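Local coordinates for lipoxygenase (Cyanothece sp., PDB 5EK8), which probably oxygenates polyunsaturated fatty acids as a 9R-lipoxygenase, using a non-heme iron to add both atoms of molecular oxygen, at residues D436-Q441 and P524-A529; E465-F470 and C558-I563. All coordinates share one frame; numbering follows the deposited sequence.

From the N terminus, the chain first reaches 436-441, in the loop between helices 421-432 and 451-473. It then enters 465-470 on helix 451-473. Next comes 524-529, in the loop before strand 530-531. There contact 1 closes over 82 intervening residues. Finally 558-563, on helix 549-574, meets 465-470 and closes contact 2 over 87 residues. The segments alternate, so the two closures cross. Contact 1 joins two loops near the surface; contact 2 joins two helices, one of which carries the iron ligand His570. Their centres lie about 17 Å apart. They also touch directly, with Trp440 CG 3.5 Å from His561 CE1.

Contact 1. Residues D436-Q441 and P524-A529; sequences DWKDWQ and PDLPRA
Asp436 CB approaches the guanidinium of Arg528 obliquely, 3.9 Å from Arg528 NH1. Within segment 436-441, Lys438 CB lies 3.8 Å above the Trp437 ring plane, offset toward the rim. The Trp440 ring packs edge-to-face against His561 and His565. The contact joins the loop after helix 421-432 to the loop before strand 530-531, near the surface, away from the iron. Leu526 carries most of the apolar contact: Leu526 CD2 is 3.5 Å from Asp439 OD2 and 4.1 Å from Lys438 CD. Lys438 CG is anti to the backbone N (chi1 -158°), and the extended chain beyond it runs past the leucine. Residues 437-440 form a type II beta turn; Gln557 of helix 549-574 bonds to the Trp437 and Trp440 carbonyls. Overlapping its start, Asp436 OD2 accepts from Lys438 N at 3.0 Å, an Asx turn. The N-H comes from above the carboxylate plane. Asp436 and Arg528 form no salt bridge: Asp436 OD2 pairs with Arg539 NH1, Arg528 NH2 with Asp522. Arg539 also donates to the carbonyls of Leu526 and Pro527. Between the segments themselves there is only van der Waals packing; Arg539 bridges them with polar bonds. The buried charge of Asp436 is therefore probably balanced by Arg539.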
loop_
_atom_site.group_PDB
_atom_site.type_symbol
_atom_site.label_atom_id
_atom_site.label_comp_id
_atom_site.label_asym_id
_atom_site.label_seq_id
_atom_site.Cartn_x
_atom_site.Cartn_y
_atom_site.Cartn_z
ATOM N N ASP A 436 -13.269 5.110 4.764
ATOM C CA ASP A 436 -14.198 3.987 4.670
ATOM C C ASP A 436 -14.551 3.706 3.205
ATOM O O ASP A 436 -14.314 4.538 2.331
ATOM C CB ASP A 436 -15.463 4.267 5.494
ATOM C CG ASP A 436 -16.450 3.113 5.468
ATOM O OD1 ASP A 436 -16.087 2.011 5.928
ATOM O OD2 ASP A 436 -17.582 3.309 4.976
ATOM N N TRP A 437 -15.119 2.531 2.944
ATOM C CA TRP A 437 -15.446 2.106 1.587
ATOM C C TRP A 437 -16.814 2.581 1.095
ATOM O O TRP A 437 -17.037 2.674 -0.111
ATOM C CB TRP A 437 -15.391 0.579 1.497
ATOM C CG TRP A 437 -16.216 -0.099 2.550
ATOM C CD1 TRP A 437 -15.789 -0.528 3.772
ATOM C CD2 TRP A 437 -17.613 -0.423 2.478
ATOM N NE1 TRP A 437 -16.829 -1.101 4.461
ATOM C CE2 TRP A 437 -17.960 -1.048 3.689
ATOM C CE3 TRP A 437 -18.600 -0.247 1.505
ATOM C CZ2 TRP A 437 -19.255 -1.495 3.959
ATOM C CZ3 TRP A 437 -19.887 -0.686 1.776
ATOM C CH2 TRP A 437 -20.201 -1.306 2.991
ATOM N N LYS A 438 -17.722 2.881 2.020
ATOM C CA LYS A 438 -19.122 3.111 1.660
ATOM C C LYS A 438 -19.365 4.433 0.943
ATOM O O LYS A 438 -18.832 5.474 1.332
ATOM C CB LYS A 438 -20.014 3.033 2.903
ATOM C CG LYS A 438 -21.464 2.720 2.568
ATOM C CD LYS A 438 -22.311 2.508 3.806
ATOM C CE LYS A 438 -23.680 1.956 3.441
ATOM N NZ LYS A 438 -24.543 1.796 4.642
ATOM N N ASP A 439 -20.178 4.364 -0.112
ATOM C CA ASP A 439 -20.569 5.520 -0.922
ATOM C C ASP A 439 -19.378 6.284 -1.508
ATOM O O ASP A 439 -19.521 7.419 -1.969
ATOM C CB ASP A 439 -21.444 6.475 -0.102
ATOM C CG ASP A 439 -22.905 6.040 -0.049
ATOM O OD1 ASP A 439 -23.195 4.861 -0.354
ATOM O OD2 ASP A 439 -23.762 6.881 0.301
ATOM N N TRP A 440 -18.207 5.656 -1.497
ATOM C CA TRP A 440 -17.003 6.275 -2.031
ATOM C C TRP A 440 -17.005 6.213 -3.558
ATOM O O TRP A 440 -17.266 5.164 -4.146
ATOM C CB TRP A 440 -15.754 5.592 -1.465
ATOM C CG TRP A 440 -14.474 6.328 -1.738
ATOM C CD1 TRP A 440 -13.807 7.152 -0.882
ATOM C CD2 TRP A 440 -13.708 6.299 -2.948
ATOM N NE1 TRP A 440 -12.670 7.638 -1.481
ATOM C CE2 TRP A 440 -12.588 7.134 -2.752
ATOM C CE3 TRP A 440 -13.859 5.651 -4.177
ATOM C CZ2 TRP A 440 -11.627 7.339 -3.741
ATOM C CZ3 TRP A 440 -12.907 5.857 -5.157
ATOM C CH2 TRP A 440 -11.803 6.690 -4.931
ATOM N N GLN A 441 -16.716 7.345 -4.190
ATOM C CA GLN A 441 -16.617 7.420 -5.645
ATOM C C GLN A 441 -15.593 8.484 -6.047
ATOM O O GLN A 441 -15.420 9.477 -5.339
ATOM C CB GLN A 441 -17.983 7.718 -6.266
ATOM C CG GLN A 441 -18.612 9.006 -5.781
ATOM C CD GLN A 441 -19.977 9.250 -6.382
ATOM O OE1 GLN A 441 -20.436 8.492 -7.237
ATOM N NE2 GLN A 441 -20.638 10.315 -5.936
ATOM N N PRO A 524 -19.875 11.630 7.244
ATOM C CA PRO A 524 -20.121 11.511 8.687
ATOM C C PRO A 524 -21.567 11.145 9.002
ATOM O O PRO A 524 -21.822 10.480 10.004
ATOM C CB PRO A 524 -19.778 12.911 9.224
ATOM C CG PRO A 524 -18.991 13.577 8.130
ATOM C CD PRO A 524 -19.545 13.012 6.861
ATOM N N ASP A 525 -22.494 11.566 8.147
ATOM C CA ASP A 525 -23.916 11.316 8.368
ATOM C C ASP A 525 -24.287 9.847 8.195
ATOM O O ASP A 525 -25.223 9.363 8.830
ATOM C CB ASP A 525 -24.754 12.182 7.429
ATOM C CG ASP A 525 -24.797 13.634 7.866
ATOM O OD1 ASP A 525 -25.724 13.999 8.621
ATOM O OD2 ASP A 525 -23.905 14.410 7.464
ATOM N N LEU A 526 -23.554 9.139 7.339
ATOM C CA LEU A 526 -23.766 7.705 7.173
ATOM C C LEU A 526 -23.375 6.967 8.449
ATOM O O LEU A 526 -22.239 7.075 8.908
ATOM C CB LEU A 526 -22.969 7.167 5.981
ATOM C CG LEU A 526 -23.639 7.105 4.602
ATOM C CD1 LEU A 526 -24.232 8.450 4.200
ATOM C CD2 LEU A 526 -22.634 6.627 3.553
ATOM N N PRO A 527 -24.321 6.217 9.030
ATOM C CA PRO A 527 -24.088 5.519 10.300
ATOM C C PRO A 527 -22.872 4.594 10.270
ATOM O O PRO A 527 -22.661 3.872 9.294
ATOM C CB PRO A 527 -25.373 4.706 10.496
ATOM C CG PRO A 527 -26.407 5.437 9.719
ATOM C CD PRO A 527 -25.696 6.028 8.538
ATOM N N ARG A 528 -22.081 4.633 11.337
ATOM C CA ARG A 528 -21.000 3.673 11.531
ATOM C C ARG A 528 -21.286 2.830 12.762
ATOM O O ARG A 528 -22.086 3.212 13.613
ATOM C CB ARG A 528 -19.652 4.381 11.665
ATOM C CG ARG A 528 -19.280 5.165 10.432
ATOM C CD ARG A 528 -17.837 5.628 10.444
ATOM N NE ARG A 528 -17.643 6.683 9.456
ATOM C CZ ARG A 528 -16.530 6.851 8.760
ATOM N NH1 ARG A 528 -15.509 6.032 8.941
ATOM N NH2 ARG A 528 -16.438 7.835 7.879
ATOM N N ALA A 529 -20.638 1.676 12.849
ATOM C CA ALA A 529 -20.918 0.737 13.920
ATOM C C ALA A 529 -20.001 0.967 15.107
ATOM O O ALA A 529 -19.083 1.786 15.053
ATOM C CB ALA A 529 -20.789 -0.689 13.419
#

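Contact 2. Residues E465-F470 and C558-I563; sequences EYVDAF and CCRHII
Helices 451-473 and 549-574 come together with Val467 CA and Arg560 CA 7.0 Å apart, the nearest CA pair of the two segments. Both segments keep regular helical backbone bonding. Tyr466, Val467 and Ile563 point into the interface, and the chain of Arg560 reaches over to it. Ile563 CD1 meets the Tyr466 ring at its edge, in the plane, 3.6 Å from Tyr466 CE2. The two side chains cross at about a right angle. Ile563 CG1 is anti to its carbonyl carbon (chi1 -66°), and the extended chi2 carries CD1 on to the tyrosine. About a turn before Ile563, Arg560 CG packs 3.8 Å from Val467 CG2. The arginine thus contributes a methylene to the interface. Its chain then bends at chi3 (-64°), and NH2 donates to Gln557 OE1 on its own helix. Asp468 lies near, but its carboxylate makes no salt bridge with Arg560: OD1 pairs with Lys556. Met386 of helix 383-391 touches Tyr466, Val467 and Ile563, which makes this a three-helix junction. Ile563 lies about 11 Å from His570, side chain to side chain, two helical turns before that iron ligand. The contact packs helix 451-473 against the iron-binding helix without entering the metal site. No hydrogen bond or salt bridge links the two segments, so their direct contact rests on van der Waals packing, with the polar groups paired at its margin.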
loop_
_atom_site.group_PDB
_atom_site.type_symbol
_atom_site.label_atom_id
_atom_site.label_comp_id
_atom_site.label_asym_id
_atom_site.label_seq_id
_atom_site.Cartn_x
_atom_site.Cartn_y
_atom_site.Cartn_z
ATOM N N GLU A 465 -18.405 -2.473 -14.219
ATOM C CA GLU A 465 -18.733 -3.557 -15.147
ATOM C C GLU A 465 -18.175 -4.888 -14.653
ATOM O O GLU A 465 -18.889 -5.894 -14.576
ATOM C CB GLU A 465 -18.185 -3.267 -16.542
ATOM C CG GLU A 465 -18.819 -2.091 -17.259
ATOM C CD GLU A 465 -18.227 -1.878 -18.651
ATOM O OE1 GLU A 465 -18.085 -2.872 -19.399
ATOM O OE2 GLU A 465 -17.892 -0.719 -18.990
ATOM N N TYR A 466 -16.890 -4.873 -14.311
ATOM C CA TYR A 466 -16.197 -6.066 -13.842
ATOM C C TYR A 466 -16.880 -6.687 -12.631
ATOM O O TYR A 466 -17.222 -7.867 -12.649
ATOM C CB TYR A 466 -14.743 -5.733 -13.510
ATOM C CG TYR A 466 -14.015 -6.819 -12.752
ATOM C CD1 TYR A 466 -13.927 -8.116 -13.257
ATOM C CD2 TYR A 466 -13.401 -6.545 -11.537
ATOM C CE1 TYR A 466 -13.258 -9.109 -12.565
ATOM C CE2 TYR A 466 -12.729 -7.527 -10.840
ATOM C CZ TYR A 466 -12.659 -8.807 -11.357
ATOM O OH TYR A 466 -11.982 -9.779 -10.653
ATOM N N VAL A 467 -17.079 -5.884 -11.590
ATOM C CA VAL A 467 -17.671 -6.350 -10.340
ATOM C C VAL A 467 -19.071 -6.910 -10.561
ATOM O O VAL A 467 -19.394 -7.997 -10.076
ATOM C CB VAL A 467 -17.742 -5.222 -9.290
ATOM C CG1 VAL A 467 -18.539 -5.667 -8.071
ATOM C CG2 VAL A 467 -16.349 -4.783 -8.884
ATOM N N ASP A 468 -19.897 -6.164 -11.292
ATOM C CA ASP A 468 -21.247 -6.623 -11.615
ATOM C C ASP A 468 -21.208 -7.988 -12.299
ATOM O O ASP A 468 -21.901 -8.926 -11.887
ATOM C CB ASP A 468 -21.966 -5.610 -12.509
ATOM C CG ASP A 468 -22.517 -4.432 -11.734
ATOM O OD1 ASP A 468 -22.870 -4.607 -10.552
ATOM O OD2 ASP A 468 -22.609 -3.329 -12.309
ATOM N N ALA A 469 -20.381 -8.095 -13.336
ATOM C CA ALA A 469 -20.248 -9.338 -14.089
ATOM C C ALA A 469 -19.829 -10.504 -13.198
ATOM O O ALA A 469 -20.471 -11.557 -13.191
ATOM C CB ALA A 469 -19.255 -9.160 -15.216
ATOM N N PHE A 470 -18.754 -10.301 -12.444
ATOM C CA PHE A 470 -18.212 -11.333 -11.567
ATOM C C PHE A 470 -19.254 -11.814 -10.572
ATOM O O PHE A 470 -19.473 -13.019 -10.421
ATOM C CB PHE A 470 -16.981 -10.810 -10.824
ATOM C CG PHE A 470 -16.277 -11.853 -10.001
ATOM C CD1 PHE A 470 -16.650 -12.091 -8.684
ATOM C CD2 PHE A 470 -15.231 -12.585 -10.539
ATOM C CE1 PHE A 470 -16.001 -13.044 -7.926
ATOM C CE2 PHE A 470 -14.574 -13.541 -9.789
ATOM C CZ PHE A 470 -14.959 -13.773 -8.480
ATOM N N CYS A 558 -17.372 -2.284 -1.689
ATOM C CA CYS A 558 -16.111 -2.503 -0.990
ATOM C C CYS A 558 -15.064 -3.061 -1.959
ATOM O O CYS A 558 -13.900 -2.647 -1.954
ATOM C CB CYS A 558 -16.316 -3.449 0.195
ATOM S SG CYS A 558 -14.865 -3.672 1.257
ATOM N N CYS A 559 -15.498 -3.989 -2.801
ATOM C CA CYS A 559 -14.635 -4.589 -3.809
ATOM C C CYS A 559 -14.124 -3.547 -4.803
ATOM O O CYS A 559 -12.926 -3.507 -5.113
ATOM C CB CYS A 559 -15.381 -5.703 -4.535
ATOM S SG CYS A 559 -15.642 -7.194 -3.529
ATOM N N ARG A 560 -15.035 -2.705 -5.289
ATOM C CA ARG A 560 -14.671 -1.578 -6.150
ATOM C C ARG A 560 -13.617 -0.688 -5.497
ATOM O O ARG A 560 -12.629 -0.305 -6.125
ATOM C CB ARG A 560 -15.899 -0.732 -6.491
ATOM C CG ARG A 560 -16.749 -1.261 -7.628
ATOM C CD ARG A 560 -17.786 -0.225 -8.043
ATOM N NE ARG A 560 -18.758 0.063 -6.988
ATOM C CZ ARG A 560 -19.934 -0.548 -6.862
ATOM N NH1 ARG A 560 -20.292 -1.492 -7.722
ATOM N NH2 ARG A 560 -20.756 -0.216 -5.876
ATOM N N HIS A 561 -13.847 -0.357 -4.231
ATOM C CA HIS A 561 -12.938 0.488 -3.463
ATOM C C HIS A 561 -11.526 -0.109 -3.393
ATOM O O HIS A 561 -10.533 0.525 -3.792
ATOM C CB HIS A 561 -13.506 0.691 -2.055
ATOM C CG HIS A 561 -12.818 1.758 -1.266
ATOM N ND1 HIS A 561 -12.968 3.102 -1.540
ATOM C CD2 HIS A 561 -11.980 1.684 -0.206
ATOM C CE1 HIS A 561 -12.249 3.806 -0.685
ATOM N NE2 HIS A 561 -11.641 2.969 0.139
ATOM N N ILE A 562 -11.463 -1.341 -2.890
ATOM C CA ILE A 562 -10.215 -2.083 -2.763
ATOM C C ILE A 562 -9.457 -2.142 -4.083
ATOM O O ILE A 562 -8.295 -1.731 -4.162
ATOM C CB ILE A 562 -10.468 -3.521 -2.267
ATOM C CG1 ILE A 562 -11.030 -3.504 -0.844
ATOM C CG2 ILE A 562 -9.186 -4.348 -2.332
ATOM C CD1 ILE A 562 -11.554 -4.854 -0.379
ATOM N N ILE A 563 -10.130 -2.636 -5.119
ATOM C CA ILE A 563 -9.500 -2.782 -6.425
ATOM C C ILE A 563 -9.012 -1.438 -6.942
ATOM O O ILE A 563 -7.906 -1.338 -7.472
ATOM C CB ILE A 563 -10.457 -3.411 -7.455
ATOM C CG1 ILE A 563 -10.780 -4.854 -7.065
ATOM C CG2 ILE A 563 -9.837 -3.384 -8.841
ATOM C CD1 ILE A 563 -11.775 -5.524 -7.980
#